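Side-chain contacts in phosphoribosyl-aminoimidazole carboxylase (Aspergillus clavatus, PDB 3K5I), which probably carboxylates 5-aminoimidazole ribonucleotide to its N5-carboxyamino derivative at the expense of ATP, a step of purine biosynthesis: residues I292-H297 against G371-H376; G36-E41 against S306-H311; G176-N181 against I186-E191. One frame throughout, in Å; residues are numbered along the deposited sequence.

Contact 1 (I292-H297 against G371-H376); sequences IHNSGH and GRKMGH. With AIR (5-aminoimidazole ribonucleotide), chain I.
K373 and N294 come from opposite directions, the lysine off strand 373-380 and the asparagine off the short 3-10 turn 294-296. The K373 CB points toward the turn, its CG lies anti to the carbonyl carbon (chi1 -69°), and the rest of the chain is fully extended. The chain packs on N335, and its outer atoms close on N294 OD1, CD at 3.5 Å and CE at 3.2 Å. At the tip, the ammonium NZ of K373 donates to the amide oxygen N294 OD1 at 2.8 Å, in the carbonyl plane and on a lone pair. N294 OD1 also accepts from N335 ND2, while NZ forms a salt bridge to D173. Further along the strand H376 stacks, offset, on H297 of the loop after the turn, planes 29° apart. H297 CD2 lies 3.6 Å from H376 ND1, and H297 CB sits over one face of the H376 ring, 3.9 Å from its centroid. Both imidazole nitrogens of H376 are engaged: ND1 is hydrogen-bonded to Y363 OH, and NE2 is 2.8 Å from a water that donates to H297 O. Next to the lysine, the extended R372 chain diverges from K373 and runs to the AIR phosphate, which it grips side-on: NE donates to O6 and NH2 to O8, each at 2.8 Å and nearly straight. D173 OD1 in turn is hydrogen-bonded to AIR. K373 thus belongs to the second shell of the AIR site: gripped by N294 OD1 and the D173 carboxylate, it is placed to hold D173 in position against AIR.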
loop_
_atom_site.group_PDB
_atom_site.type_symbol
_atom_site.label_atom_id
_atom_site.label_comp_id
_atom_site.label_asym_id
_atom_site.label_seq_id
_atom_site.Cartn_x
_atom_site.Cartn_y
_atom_site.Cartn_z
ATOM N N ILE A 292 2.067 3.525 16.772
ATOM C CA ILE A 292 2.681 3.442 15.451
ATOM C C ILE A 292 3.461 4.780 15.430
ATOM O O ILE A 292 2.995 5.797 15.981
ATOM C CB ILE A 292 1.587 3.266 14.309
ATOM C CG1 ILE A 292 0.338 4.070 14.667
ATOM C CG2 ILE A 292 1.206 1.733 14.265
ATOM C CD1 ILE A 292 -0.887 3.922 13.708
ATOM N N HIS A 293 4.669 4.753 14.868
ATOM C CA HIS A 293 5.580 5.907 14.956
ATOM C C HIS A 293 6.188 6.272 13.614
ATOM O O HIS A 293 6.299 5.410 12.708
ATOM C CB HIS A 293 6.723 5.436 16.008
ATOM C CG HIS A 293 7.618 6.548 16.479
ATOM N ND1 HIS A 293 8.798 6.870 15.835
ATOM C CD2 HIS A 293 7.511 7.409 17.525
ATOM C CE1 HIS A 293 9.387 7.862 16.481
ATOM N NE2 HIS A 293 8.611 8.238 17.488
ATOM N N ASN A 294 6.572 7.547 13.515
ATOM C CA ASN A 294 7.137 8.055 12.264
ATOM C C ASN A 294 8.379 7.291 11.930
ATOM O O ASN A 294 8.745 7.089 10.773
ATOM C CB ASN A 294 7.477 9.515 12.475
ATOM C CG ASN A 294 7.634 10.282 11.204
ATOM O OD1 ASN A 294 7.487 11.514 11.253
ATOM N ND2 ASN A 294 7.990 9.615 10.086
ATOM N N SER A 295 9.062 6.903 12.980
ATOM C CA SER A 295 10.303 6.152 12.731
ATOM C C SER A 295 10.083 4.856 12.012
ATOM O O SER A 295 11.023 4.261 11.465
ATOM C CB SER A 295 11.102 5.899 14.024
ATOM O OG SER A 295 10.990 4.610 14.609
ATOM N N GLY A 296 8.837 4.403 12.034
ATOM C CA GLY A 296 8.583 3.141 11.360
ATOM C C GLY A 296 7.885 3.196 10.006
ATOM O O GLY A 296 7.530 2.150 9.407
ATOM N N HIS A 297 7.736 4.381 9.435
ATOM C CA HIS A 297 7.076 4.370 8.131
ATOM C C HIS A 297 7.702 3.532 7.018
ATOM O O HIS A 297 6.961 3.013 6.129
ATOM C CB HIS A 297 6.754 5.801 7.635
ATOM C CG HIS A 297 5.918 6.587 8.576
ATOM N ND1 HIS A 297 5.162 5.979 9.551
ATOM C CD2 HIS A 297 5.583 7.901 8.588
ATOM C CE1 HIS A 297 4.468 6.904 10.192
ATOM N NE2 HIS A 297 4.707 8.076 9.627
ATOM N N GLY A 371 6.196 23.388 8.970
ATOM C CA GLY A 371 6.598 22.442 10.002
ATOM C C GLY A 371 5.582 21.296 10.079
ATOM O O GLY A 371 5.868 20.305 10.745
ATOM N N ARG A 372 4.418 21.416 9.431
ATOM C CA ARG A 372 3.398 20.362 9.460
ATOM C C ARG A 372 3.789 19.227 8.545
ATOM O O ARG A 372 4.142 19.413 7.362
ATOM C CB ARG A 372 1.963 20.836 9.161
ATOM C CG ARG A 372 0.791 20.193 9.882
ATOM C CD ARG A 372 -0.574 20.524 9.237
ATOM N NE ARG A 372 -1.624 19.613 9.714
ATOM C CZ ARG A 372 -2.870 19.466 9.275
ATOM N NH1 ARG A 372 -3.298 20.271 8.327
ATOM N NH2 ARG A 372 -3.675 18.538 9.807
ATOM N N LYS A 373 3.690 18.050 9.167
ATOM C CA LYS A 373 3.925 16.771 8.513
ATOM C C LYS A 373 2.742 16.503 7.566
ATOM O O LYS A 373 1.615 16.186 7.983
ATOM C CB LYS A 373 4.091 15.567 9.475
ATOM C CG LYS A 373 5.369 15.578 10.303
ATOM C CD LYS A 373 5.449 14.388 11.243
ATOM C CE LYS A 373 6.699 14.527 12.136
ATOM N NZ LYS A 373 6.749 13.405 13.172
ATOM N N MET A 374 3.062 16.625 6.289
ATOM C CA MET A 374 2.118 16.478 5.225
ATOM C C MET A 374 2.147 15.242 4.356
ATOM O O MET A 374 1.221 15.006 3.554
ATOM C CB MET A 374 2.445 17.696 4.350
ATOM C CG MET A 374 2.247 19.055 5.094
ATOM S SD MET A 374 0.666 19.277 5.910
ATOM C CE MET A 374 -0.765 19.327 4.630
ATOM N N GLY A 375 3.203 14.442 4.493
ATOM C CA GLY A 375 3.286 13.242 3.705
ATOM C C GLY A 375 4.758 12.756 3.922
ATOM O O GLY A 375 5.461 13.322 4.739
ATOM N N HIS A 376 5.195 11.686 3.264
ATOM C CA HIS A 376 6.537 11.108 3.331
ATOM C C HIS A 376 6.802 10.368 2.047
ATOM O O HIS A 376 5.864 10.004 1.346
ATOM C CB HIS A 376 6.800 10.222 4.550
ATOM C CG HIS A 376 6.193 8.843 4.472
ATOM N ND1 HIS A 376 4.988 8.548 5.076
ATOM C CD2 HIS A 376 6.642 7.669 3.946
ATOM C CE1 HIS A 376 4.717 7.261 4.927
ATOM N NE2 HIS A 376 5.701 6.701 4.232
HETATM N N1 AIR I . 0.664 11.767 15.336
HETATM C C2 AIR I . 0.270 11.330 16.567
HETATM N N3 AIR I . 1.120 11.583 17.559
HETATM C C4 AIR I . 2.170 12.197 16.902
HETATM C C5 AIR I . 1.913 12.330 15.539
HETATM N N6 AIR I . 2.656 12.888 14.531
HETATM C "C1'" AIR I . 0.012 11.783 14.006
HETATM C "C2'" AIR I . -1.385 11.119 13.989
HETATM C "C3'" AIR I . -2.106 12.317 14.630
HETATM C "C4'" AIR I . -1.583 13.425 13.713
HETATM O "O4'" AIR I . -0.167 13.165 13.753
HETATM O "O2'" AIR I . -1.929 10.626 12.748
HETATM O "O3'" AIR I . -3.495 12.066 14.666
HETATM C "C5'" AIR I . -2.088 14.732 13.130
HETATM O "O5'" AIR I . -1.147 15.834 13.272
HETATM P P AIR I . -1.606 17.299 12.769
HETATM O O6 AIR I . -0.610 17.840 11.607
HETATM O O7 AIR I . -1.555 18.102 14.023
HETATM O O8 AIR I . -3.000 17.155 12.203
HETATM O O HOH W 1 6.744 4.178 3.877
#

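Contact 2 (G36-E41 against S306-H311); sequences GRMLVE and SQFDAH
Helices 36-41 and 307-311 cross at -74°, their axes 8.5 Å apart at closest approach. L39 and F308 stand nearest in the backbone, with CA atoms 5.0 Å apart. F308 is directed at the facing helix, and its ring receives M38 CB over the centre of one face, 3.4 Å from the centroid, a CH-pi contact. Q307 CG lies over the centre of the opposite face, so the ring is clamped from both sides. From CB the methionine chain runs out over the ring, with SD 4.4 Å from the F308 centroid in an oblique Met-aromatic contact. A bend at the last torsion (chi3 -69°) brings CE to 3.7 Å from F308 CZ. The first turn carrying this ring is closed by a capping box: S306 OG, at the N-cap, accepts from D309 N, and D309 OD2 accepts from S306 N. D309 OD1 is bonded to S42 OG of helix 34-46. That helix follows strand 26-30, central in the parallel sheet, and G36 ends a GxGxxG pattern consistent with a Rossmann-type turn, here in contact with AIR. L39 reaches across beside the ring: with CG anti to the backbone N (chi1 -163°), CD1 comes 3.3 Å from F308 O and 4.0 Å from H311 CD2, the L39 and H311 side chains crossing at about a right angle. H311 keeps its polar atoms for elsewhere, ND1 for V270 N and NE2 for T91 OG1. E41 of the same helix as L39 forms a salt bridge to R45 of the second subunit.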
loop_
_atom_site.group_PDB
_atom_site.type_symbol
_atom_site.label_atom_id
_atom_site.label_comp_id
_atom_site.label_asym_id
_atom_site.label_seq_id
_atom_site.Cartn_x
_atom_site.Cartn_y
_atom_site.Cartn_z
ATOM N N GLY A 36 -3.465 7.076 11.691
ATOM C CA GLY A 36 -4.721 6.393 11.716
ATOM C C GLY A 36 -4.900 6.054 10.310
ATOM O O GLY A 36 -5.373 4.952 10.077
ATOM N N ARG A 37 -4.508 6.922 9.389
ATOM C CA ARG A 37 -4.753 6.467 7.991
ATOM C C ARG A 37 -3.939 5.265 7.478
ATOM O O ARG A 37 -4.362 4.447 6.644
ATOM C CB ARG A 37 -4.584 7.671 7.062
ATOM C CG ARG A 37 -4.991 7.471 5.610
ATOM C CD ARG A 37 -4.465 8.650 4.774
ATOM N NE ARG A 37 -4.626 8.575 3.306
ATOM C CZ ARG A 37 -5.523 9.300 2.641
ATOM N NH1 ARG A 37 -6.373 10.076 3.309
ATOM N NH2 ARG A 37 -5.564 9.234 1.321
ATOM N N MET A 38 -2.690 5.189 7.896
ATOM C CA MET A 38 -1.871 4.085 7.456
ATOM C C MET A 38 -2.449 2.857 8.124
ATOM O O MET A 38 -2.506 1.757 7.552
ATOM C CB MET A 38 -0.384 4.316 7.769
ATOM C CG MET A 38 0.061 5.191 6.625
ATOM S SD MET A 38 1.760 5.743 6.614
ATOM C CE MET A 38 1.740 6.775 7.893
ATOM N N LEU A 39 -2.935 3.048 9.339
ATOM C CA LEU A 39 -3.544 1.883 9.979
ATOM C C LEU A 39 -4.728 1.358 9.144
ATOM O O LEU A 39 -4.823 0.154 8.945
ATOM C CB LEU A 39 -3.892 2.138 11.453
ATOM C CG LEU A 39 -4.137 0.833 12.233
ATOM C CD1 LEU A 39 -2.932 -0.039 12.652
ATOM C CD2 LEU A 39 -5.043 1.059 13.430
ATOM N N VAL A 40 -5.613 2.240 8.664
ATOM C CA VAL A 40 -6.776 1.878 7.834
ATOM C C VAL A 40 -6.276 1.279 6.537
ATOM O O VAL A 40 -6.781 0.250 6.099
ATOM C CB VAL A 40 -7.755 3.066 7.566
ATOM C CG1 VAL A 40 -9.159 2.617 6.967
ATOM C CG2 VAL A 40 -8.036 3.730 8.894
ATOM N N GLU A 41 -5.258 1.823 5.896
ATOM C CA GLU A 41 -4.910 1.027 4.735
ATOM C C GLU A 41 -4.714 -0.428 5.152
ATOM O O GLU A 41 -5.200 -1.387 4.513
ATOM C CB GLU A 41 -3.599 1.502 4.180
ATOM C CG GLU A 41 -3.609 3.020 4.207
ATOM C CD GLU A 41 -2.318 3.555 3.616
ATOM O OE1 GLU A 41 -1.275 2.928 3.853
ATOM O OE2 GLU A 41 -2.259 4.526 2.843
ATOM N N SER A 306 4.089 -4.410 7.701
ATOM C CA SER A 306 4.480 -3.082 8.134
ATOM C C SER A 306 4.042 -2.933 9.567
ATOM O O SER A 306 3.300 -3.766 10.098
ATOM C CB SER A 306 3.663 -2.066 7.308
ATOM O OG SER A 306 2.462 -1.975 7.977
ATOM N N GLN A 307 4.502 -1.845 10.172
ATOM C CA GLN A 307 4.168 -1.586 11.565
ATOM C C GLN A 307 2.673 -1.532 11.796
ATOM O O GLN A 307 2.149 -1.743 12.906
ATOM C CB GLN A 307 4.785 -0.237 12.019
ATOM C CG GLN A 307 4.164 1.119 11.541
ATOM C CD GLN A 307 4.896 2.279 12.210
ATOM O OE1 GLN A 307 5.162 2.210 13.415
ATOM N NE2 GLN A 307 5.265 3.328 11.446
ATOM N N PHE A 308 2.043 -1.080 10.721
ATOM C CA PHE A 308 0.606 -0.843 10.697
ATOM C C PHE A 308 -0.024 -2.186 10.673
ATOM O O PHE A 308 -0.856 -2.318 11.539
ATOM C CB PHE A 308 0.109 0.220 9.680
ATOM C CG PHE A 308 0.973 1.476 9.699
ATOM C CD1 PHE A 308 2.092 1.566 8.892
ATOM C CD2 PHE A 308 0.668 2.570 10.508
ATOM C CE1 PHE A 308 2.930 2.690 8.910
ATOM C CE2 PHE A 308 1.484 3.681 10.545
ATOM C CZ PHE A 308 2.635 3.728 9.771
ATOM N N ASP A 309 0.393 -3.121 9.798
ATOM C CA ASP A 309 -0.173 -4.468 9.784
ATOM C C ASP A 309 0.133 -5.067 11.162
ATOM O O ASP A 309 -0.688 -5.699 11.823
ATOM C CB ASP A 309 0.709 -5.246 8.806
ATOM C CG ASP A 309 0.536 -4.800 7.344
ATOM O OD1 ASP A 309 -0.627 -4.410 7.014
ATOM O OD2 ASP A 309 1.502 -5.029 6.560
ATOM N N ALA A 310 1.373 -4.892 11.593
ATOM C CA ALA A 310 1.755 -5.473 12.864
ATOM C C ALA A 310 0.871 -5.077 14.044
ATOM O O ALA A 310 0.385 -5.930 14.820
ATOM C CB ALA A 310 3.227 -5.216 13.110
ATOM N N HIS A 311 0.651 -3.773 14.154
ATOM C CA HIS A 311 -0.178 -3.258 15.242
ATOM C C HIS A 311 -1.601 -3.841 15.270
ATOM O O HIS A 311 -2.109 -4.208 16.311
ATOM C CB HIS A 311 -0.273 -1.771 15.147
ATOM C CG HIS A 311 -0.972 -1.190 16.319
ATOM N ND1 HIS A 311 -0.314 -0.954 17.509
ATOM C CD2 HIS A 311 -2.275 -0.868 16.521
ATOM C CE1 HIS A 311 -1.187 -0.502 18.396
ATOM N NE2 HIS A 311 -2.378 -0.417 17.820
#

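Contact 3 (G176-N181 against I186-E191); sequences GNFRVN and IPEALE. With ADP (adenosine-5'-diphosphate), chain G.
The F178 ring has A189 over one face and E188 at its edge. A189 CA stands 3.5 Å above the ring plane, displaced toward the rim, in a CH-pi contact 21° off the normal. A189 CB lies 3.6 Å from F178 CD2. At the far end of the ring, F178 CZ is 3.6 Å from E188 CG, and the E188 carboxylate carbon lies in the ring plane, with the carboxylate turned 64° from it. The phenylalanine CG is anti to the backbone N (chi1 -166°), which swings the ring toward the helix, where A189 CA meets its face. Two residues on, V180 directs CG2 at A189 CB (4.0 Å) and CG1 at I186 CG1 (4.3 Å); it also packs on L163 and L165 of the adjacent strand. Strand and helix axes are 8.8 Å apart and nearly antiparallel. N177 extends instead to the other side of the strand, where ND2 hydrogen-bonds S234 OG and makes a weak, bent bond to ADP O5'. A helix layered on an edge strand of a four-stranded antiparallel sheet, with nucleotide bound on the sheet's other side, is characteristic of the small lobe of the ATP-grasp fold.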
loop_
_atom_site.group_PDB
_atom_site.type_symbol
_atom_site.label_atom_id
_atom_site.label_comp_id
_atom_site.label_asym_id
_atom_site.label_seq_id
_atom_site.Cartn_x
_atom_site.Cartn_y
_atom_site.Cartn_z
ATOM N N GLY A 176 6.148 21.134 21.288
ATOM C CA GLY A 176 6.237 21.609 22.693
ATOM C C GLY A 176 7.717 21.676 23.106
ATOM O O GLY A 176 8.063 21.575 24.255
ATOM N N ASN A 177 8.630 21.848 22.165
ATOM C CA ASN A 177 10.066 21.903 22.461
ATOM C C ASN A 177 10.572 23.318 22.159
ATOM O O ASN A 177 10.076 23.994 21.265
ATOM C CB ASN A 177 10.781 20.928 21.483
ATOM C CG ASN A 177 10.944 19.493 22.040
ATOM O OD1 ASN A 177 10.089 18.957 22.756
ATOM N ND2 ASN A 177 12.063 18.862 21.721
ATOM N N PHE A 178 11.571 23.765 22.904
ATOM C CA PHE A 178 12.133 25.067 22.649
ATOM C C PHE A 178 13.525 25.096 23.214
ATOM O O PHE A 178 13.728 25.065 24.426
ATOM C CB PHE A 178 11.346 26.212 23.217
ATOM C CG PHE A 178 11.742 27.554 22.666
ATOM C CD1 PHE A 178 10.980 28.160 21.667
ATOM C CD2 PHE A 178 12.847 28.225 23.154
ATOM C CE1 PHE A 178 11.293 29.410 21.144
ATOM C CE2 PHE A 178 13.188 29.494 22.665
ATOM C CZ PHE A 178 12.413 30.087 21.618
ATOM N N ARG A 179 14.456 25.151 22.271
ATOM C CA ARG A 179 15.873 25.238 22.570
ATOM C C ARG A 179 16.194 26.554 23.252
ATOM O O ARG A 179 15.887 27.634 22.733
ATOM C CB ARG A 179 16.693 25.302 21.289
ATOM C CG ARG A 179 18.166 25.057 21.719
ATOM C CD ARG A 179 19.074 24.500 20.597
ATOM N NE ARG A 179 20.404 25.100 20.701
ATOM C CZ ARG A 179 21.537 24.614 20.200
ATOM N NH1 ARG A 179 22.671 25.277 20.424
ATOM N NH2 ARG A 179 21.536 23.495 19.489
ATOM N N VAL A 180 16.819 26.470 24.417
ATOM C CA VAL A 180 17.180 27.675 25.142
ATOM C C VAL A 180 18.717 27.710 25.073
ATOM O O VAL A 180 19.331 26.803 25.589
ATOM C CB VAL A 180 16.668 27.558 26.573
ATOM C CG1 VAL A 180 16.904 28.886 27.244
ATOM C CG2 VAL A 180 15.177 27.142 26.611
ATOM N N ASN A 181 19.345 28.684 24.410
ATOM C CA ASN A 181 20.814 28.723 24.271
ATOM C C ASN A 181 21.525 29.580 25.305
ATOM O O ASN A 181 22.679 29.340 25.658
ATOM C CB ASN A 181 21.237 29.254 22.896
ATOM C CG ASN A 181 20.888 28.306 21.777
ATOM O OD1 ASN A 181 21.470 27.229 21.722
ATOM N ND2 ASN A 181 19.962 28.695 20.882
ATOM N N ILE A 186 15.283 33.268 27.531
ATOM C CA ILE A 186 14.229 33.049 28.513
ATOM C C ILE A 186 12.813 33.553 28.269
ATOM O O ILE A 186 11.840 32.803 28.404
ATOM C CB ILE A 186 14.715 32.988 30.007
ATOM C CG1 ILE A 186 15.829 31.923 30.112
ATOM C CG2 ILE A 186 13.568 33.017 31.117
ATOM C CD1 ILE A 186 16.476 31.707 31.488
ATOM N N PRO A 187 12.663 34.823 27.934
ATOM C CA PRO A 187 11.302 35.288 27.735
ATOM C C PRO A 187 10.715 34.696 26.479
ATOM O O PRO A 187 9.525 34.387 26.394
ATOM C CB PRO A 187 11.464 36.788 27.484
ATOM C CG PRO A 187 12.833 37.122 27.868
ATOM C CD PRO A 187 13.511 35.910 28.448
ATOM N N GLU A 188 11.562 34.568 25.474
ATOM C CA GLU A 188 11.028 34.031 24.226
ATOM C C GLU A 188 10.569 32.600 24.419
ATOM O O GLU A 188 9.483 32.211 23.998
ATOM C CB GLU A 188 12.121 34.149 23.189
ATOM C CG GLU A 188 11.960 33.627 21.808
ATOM C CD GLU A 188 13.342 33.665 21.146
ATOM O OE1 GLU A 188 14.390 33.769 21.829
ATOM O OE2 GLU A 188 13.393 33.624 19.910
ATOM N N ALA A 189 11.420 31.819 25.085
ATOM C CA ALA A 189 11.126 30.417 25.385
ATOM C C ALA A 189 9.787 30.316 26.089
ATOM O O ALA A 189 8.895 29.554 25.690
ATOM C CB ALA A 189 12.183 29.827 26.330
ATOM N N LEU A 190 9.667 31.082 27.164
ATOM C CA LEU A 190 8.423 31.047 27.936
ATOM C C LEU A 190 7.251 31.489 27.052
ATOM O O LEU A 190 6.217 30.848 26.899
ATOM C CB LEU A 190 8.543 31.809 29.276
ATOM C CG LEU A 190 9.604 31.448 30.322
ATOM C CD1 LEU A 190 9.781 32.548 31.370
ATOM C CD2 LEU A 190 9.339 30.094 30.969
ATOM N N GLU A 191 7.408 32.619 26.404
ATOM C CA GLU A 191 6.315 33.014 25.552
ATOM C C GLU A 191 5.978 31.821 24.666
ATOM O O GLU A 191 4.841 31.339 24.618
ATOM C CB GLU A 191 6.820 34.200 24.736
ATOM C CG GLU A 191 5.781 34.944 23.928
ATOM C CD GLU A 191 4.440 35.092 24.594
ATOM O OE1 GLU A 191 4.368 35.272 25.833
ATOM O OE2 GLU A 191 3.455 35.043 23.828
HETATM P PB ADP G . 8.519 15.363 20.317
HETATM O O1B ADP G . 7.758 16.549 19.867
HETATM O O2B ADP G . 7.400 14.715 21.103
HETATM O O3B ADP G . 9.103 14.108 19.591
HETATM P PA ADP G . 11.238 15.060 21.540
HETATM O O1A ADP G . 11.408 13.718 20.978
HETATM O O2A ADP G . 11.650 15.042 22.991
HETATM O O3A ADP G . 9.773 15.665 21.274
HETATM O "O5'" ADP G . 12.341 15.898 20.724
HETATM C "C5'" ADP G . 12.458 15.815 19.299
HETATM C "C4'" ADP G . 13.914 15.872 18.910
HETATM O "O4'" ADP G . 14.510 17.087 19.433
HETATM C "C3'" ADP G . 14.865 14.829 19.471
HETATM O "O3'" ADP G . 14.918 13.806 18.462
HETATM C "C2'" ADP G . 16.252 15.484 19.462
HETATM O "O2'" ADP G . 16.660 15.861 18.114
HETATM C "C1'" ADP G . 15.772 16.832 19.958
HETATM N N9 ADP G . 15.928 16.817 21.404
HETATM C C8 ADP G . 14.957 16.427 22.285
HETATM N N7 ADP G . 15.444 16.366 23.546
HETATM C C5 ADP G . 16.740 16.815 23.394
HETATM C C6 ADP G . 17.729 17.097 24.397
HETATM N N6 ADP G . 17.812 16.960 25.595
HETATM N N1 ADP G . 18.932 17.534 23.922
HETATM C C2 ADP G . 19.191 17.802 22.588
HETATM N N3 ADP G . 18.250 17.649 21.695
HETATM C C4 ADP G . 17.070 17.144 22.095
#

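Contacts 1 and 2 are buried and adjoin: H293 O is probably hydrogen-bonded to Q307 NE2, and H297 ND1 packs on F308 CZ. Along the chain their segments alternate, so together they tie the N-terminal helix 34-46, loop 292-297, helix 307-315 and the C-terminal strand 373-380 around the AIR site. Contact 3, largely buried but peripheral, stands apart on the ADP side, its centre about 24 Å from that of contact 1 and 35 Å from that of contact 2, and links neighbours in sequence. Chemistry follows place: contact 1 is polar, with a guanidinium on the AIR phosphate, an ammonium-amide bond and stacked imidazoles; contact 2 is sulfur and aromatic packing between helices; contact 3 is mainly apolar, with an exposed glutamate at its margin.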